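Local coordinates for capsular polysaccharide biosynthesis protein (Vibrio cholerae, PDB 1XPJ) that is of unknown function but probably acts as a haloacid dehalogenase-like hydrolase in capsular polysaccharide biosynthesis, at residues K3-L8 with E42-T47. Sequence-based numbering, arbitrary orientation. Where two conformers were deposited one is given.
Sequences KLIVDL and EIVIST
In the parallel pairing of strand 3-6 with strand 42-47, Leu-4 and Val-6 of the first strand bond in turn with Glu-42, Val-44 and Ser-46 of the second. Leu-4 N donates to Glu-42 O at 2.8 Å, while Leu-4 O accepts from Val-44 N. Val-6 N reaches Val-44 O at 2.7 Å in a nearly straight bond (N-H...O 173°). The last bond, Ser-46 N to Val-6 O, has its donor 36° out of the carbonyl plane; Ile-45 CA sends a CA-H...O contact to the same oxygen.

These strands and helix 27-38 form a right-handed beta-alpha-beta crossover, as expected of the Rossmann-like HAD fold. Leu-33 of that helix packs on Leu-4, Val-6 and Ile-43. On this face Leu-4 and Ile-43 run alongside each other in the same direction, their CD1 methyls 4.0 Å apart, and Val-6 CG2 meets Ile-43 CG2. On the other face Ile-5 CG1 stands beside the backbone N, and chi2 of -60° brings CD1 to 3.7 Å from Val-44 CB; CG2, anti to the backbone N, approaches Ser-46 CB. In one of two conformers of Lys-3, CD lies 3.5 Å from Val-44 CG2, a contact that is therefore less certain. Strand 82-85 continues the sheet beyond 42-47, whereas a strand of a second subunit pairs with Leu-4 to Val-6.

Past the strand, Leu-8 CB packs against Thr-47 CB at 3.9 Å. A water donates to Asp-7 OD1 and is hydrogen-bonded to Thr-47 OG1, which also bonds Arg-49 N. Asp-7 probably opens a HAD-type DxDx(T/V) motif, consistent with its place at the strand's C-terminal end.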
ATOM      1  N   LYS A   3       5.337  17.946   7.362  1.00 23.12           N
ATOM      2  CA  LYS A   3       4.207  17.669   6.482  1.00 22.65           C
ATOM      3  C   LYS A   3       2.870  17.909   7.192  1.00 22.23           C
ATOM      4  O   LYS A   3       2.712  17.598   8.376  1.00 21.84           O
ATOM      5  CB  LYS A   3       4.234  16.201   6.000  1.00 22.47           C
ATOM      6  CG  LYS A   3       5.294  15.860   4.957  0.50 22.81           C
ATOM      7  CD  LYS A   3       4.952  14.535   4.265  0.50 23.61           C
ATOM      8  CE  LYS A   3       6.022  13.472   4.468  0.50 23.67           C
ATOM      9  NZ  LYS A   3       6.380  12.759   3.202  0.50 23.74           N
ATOM     10  N   LEU A   4       1.910  18.452   6.452  1.00 21.64           N
ATOM     11  CA  LEU A   4       0.523  18.345   6.834  1.00 21.28           C
ATOM     12  C   LEU A   4      -0.055  17.183   6.057  1.00 21.77           C
ATOM     13  O   LEU A   4       0.108  17.090   4.826  1.00 21.58           O
ATOM     14  CB  LEU A   4      -0.257  19.621   6.524  1.00 20.88           C
ATOM     15  CG  LEU A   4       0.201  20.921   7.179  1.00 21.49           C
ATOM     16  CD1 LEU A   4      -0.755  22.059   6.836  1.00 19.29           C
ATOM     17  CD2 LEU A   4       0.368  20.752   8.709  1.00 19.54           C
ATOM     18  N   ILE A   5      -0.712  16.287   6.795  1.00 21.88           N
ATOM     19  CA  ILE A   5      -1.481  15.210   6.208  1.00 21.84           C
ATOM     20  C   ILE A   5      -2.960  15.612   6.295  1.00 22.40           C
ATOM     21  O   ILE A   5      -3.544  15.691   7.390  1.00 21.70           O
ATOM     22  CB  ILE A   5      -1.169  13.867   6.925  1.00 21.78           C
ATOM     23  CG1 ILE A   5       0.343  13.701   7.129  1.00 22.38           C
ATOM     24  CG2 ILE A   5      -1.771  12.665   6.168  1.00 22.04           C
ATOM     25  CD1 ILE A   5       1.171  13.697   5.843  1.00 22.36           C
ATOM     26  N   VAL A   6      -3.549  15.867   5.127  1.00 22.57           N
ATOM     27  CA  VAL A   6      -4.855  16.510   5.035  1.00 23.40           C
ATOM     28  C   VAL A   6      -5.891  15.612   4.377  1.00 24.37           C
ATOM     29  O   VAL A   6      -5.720  15.178   3.220  1.00 25.02           O
ATOM     30  CB  VAL A   6      -4.779  17.810   4.199  1.00 23.38           C
ATOM     31  CG1 VAL A   6      -6.082  18.603   4.317  1.00 21.64           C
ATOM     32  CG2 VAL A   6      -3.551  18.651   4.606  1.00 23.62           C
ATOM     33  N   ASP A   7      -6.967  15.350   5.110  1.00 24.27           N
ATOM     34  CA  ASP A   7      -8.114  14.617   4.595  1.00 24.80           C
ATOM     35  C   ASP A   7      -8.782  15.473   3.500  1.00 25.57           C
ATOM     36  O   ASP A   7      -8.532  16.685   3.409  1.00 25.92           O
ATOM     37  CB  ASP A   7      -9.068  14.349   5.755  1.00 24.85           C
ATOM     38  CG  ASP A   7     -10.197  13.400   5.403  1.00 26.01           C
ATOM     39  OD1 ASP A   7      -9.985  12.415   4.674  1.00 27.79           O
ATOM     40  OD2 ASP A   7     -11.356  13.560   5.850  1.00 30.58           O
ATOM     41  N   LEU A   8      -9.620  14.862   2.660  1.00 25.10           N
ATOM     42  CA  LEU A   8     -10.184  15.609   1.546  1.00 24.38           C
ATOM     43  C   LEU A   8     -11.644  15.974   1.798  1.00 24.50           C
ATOM     44  O   LEU A   8     -11.950  17.157   1.935  1.00 24.70           O
ATOM     45  CB  LEU A   8      -9.998  14.827   0.240  1.00 24.07           C
ATOM     46  CG  LEU A   8     -10.630  15.272  -1.081  1.00 23.76           C
ATOM     47  CD1 LEU A   8     -10.174  16.663  -1.506  1.00 23.30           C
ATOM     48  CD2 LEU A   8     -10.253  14.240  -2.144  1.00 22.07           C
ATOM     49  N   GLU A  42       5.111  20.758   3.652  1.00 22.07           N
ATOM     50  CA  GLU A  42       4.648  19.997   2.508  1.00 23.05           C
ATOM     51  C   GLU A  42       3.201  19.577   2.741  1.00 23.64           C
ATOM     52  O   GLU A  42       2.837  19.232   3.874  1.00 24.08           O
ATOM     53  CB  GLU A  42       5.513  18.756   2.323  1.00 23.52           C
ATOM     54  CG  GLU A  42       6.985  19.042   2.021  1.00 25.65           C
ATOM     55  CD  GLU A  42       7.863  17.800   2.182  1.00 28.83           C
ATOM     56  OE1 GLU A  42       7.460  16.720   1.687  1.00 30.03           O
ATOM     57  OE2 GLU A  42       8.950  17.890   2.810  1.00 29.32           O
ATOM     58  N   ILE A  43       2.375  19.596   1.689  1.00 23.24           N
ATOM     59  CA  ILE A  43       0.959  19.274   1.841  1.00 23.21           C
ATOM     60  C   ILE A  43       0.633  17.909   1.210  1.00 23.46           C
ATOM     61  O   ILE A  43       0.789  17.724  -0.008  1.00 23.75           O
ATOM     62  CB  ILE A  43       0.068  20.370   1.183  1.00 23.10           C
ATOM     63  CG1 ILE A  43       0.495  21.814   1.562  1.00 22.84           C
ATOM     64  CG2 ILE A  43      -1.427  20.046   1.386  1.00 22.41           C
ATOM     65  CD1 ILE A  43       0.221  22.277   2.970  1.00 21.24           C
ATOM     66  N   VAL A  44       0.149  16.974   2.024  1.00 23.41           N
ATOM     67  CA  VAL A  44      -0.207  15.637   1.537  1.00 23.05           C
ATOM     68  C   VAL A  44      -1.722  15.422   1.661  1.00 23.41           C
ATOM     69  O   VAL A  44      -2.257  15.362   2.769  1.00 24.27           O
ATOM     70  CB  VAL A  44       0.553  14.519   2.316  1.00 23.10           C
ATOM     71  CG1 VAL A  44       0.106  13.120   1.865  1.00 22.96           C
ATOM     72  CG2 VAL A  44       2.085  14.673   2.184  1.00 21.79           C
ATOM     73  N   ILE A  45      -2.409  15.313   0.533  1.00 23.05           N
ATOM     74  CA  ILE A  45      -3.816  14.989   0.546  1.00 23.68           C
ATOM     75  C   ILE A  45      -3.920  13.458   0.669  1.00 24.07           C
ATOM     76  O   ILE A  45      -3.349  12.726  -0.136  1.00 24.58           O
ATOM     77  CB  ILE A  45      -4.522  15.503  -0.752  1.00 23.92           C
ATOM     78  CG1 ILE A  45      -4.092  16.928  -1.122  1.00 23.92           C
ATOM     79  CG2 ILE A  45      -6.050  15.342  -0.664  1.00 24.30           C
ATOM     80  CD1 ILE A  45      -4.474  18.022  -0.154  1.00 24.06           C
ATOM     81  N   SER A  46      -4.625  12.991   1.693  1.00 23.98           N
ATOM     82  CA  SER A  46      -4.742  11.572   1.998  1.00 24.02           C
ATOM     83  C   SER A  46      -6.218  11.314   2.137  1.00 23.50           C
ATOM     84  O   SER A  46      -6.870  11.986   2.924  1.00 24.57           O
ATOM     85  CB  SER A  46      -4.058  11.302   3.333  1.00 24.22           C
ATOM     86  OG  SER A  46      -3.611   9.967   3.448  1.00 26.64           O
ATOM     87  N   THR A  47      -6.776  10.385   1.380  1.00 22.75           N
ATOM     88  CA  THR A  47      -8.232  10.239   1.369  1.00 22.44           C
ATOM     89  C   THR A  47      -8.696   8.802   1.233  1.00 22.44           C
ATOM     90  O   THR A  47      -8.076   8.005   0.518  1.00 23.09           O
ATOM     91  CB  THR A  47      -8.860  11.104   0.242  1.00 22.62           C
ATOM     92  OG1 THR A  47     -10.260  10.793   0.105  1.00 21.41           O
ATOM     93  CG2 THR A  47      -8.267  10.726  -1.123  1.00 23.27           C
TER
HETATM   94  O   HOH W   1     -11.675  12.139   2.017  1.00 37.29           O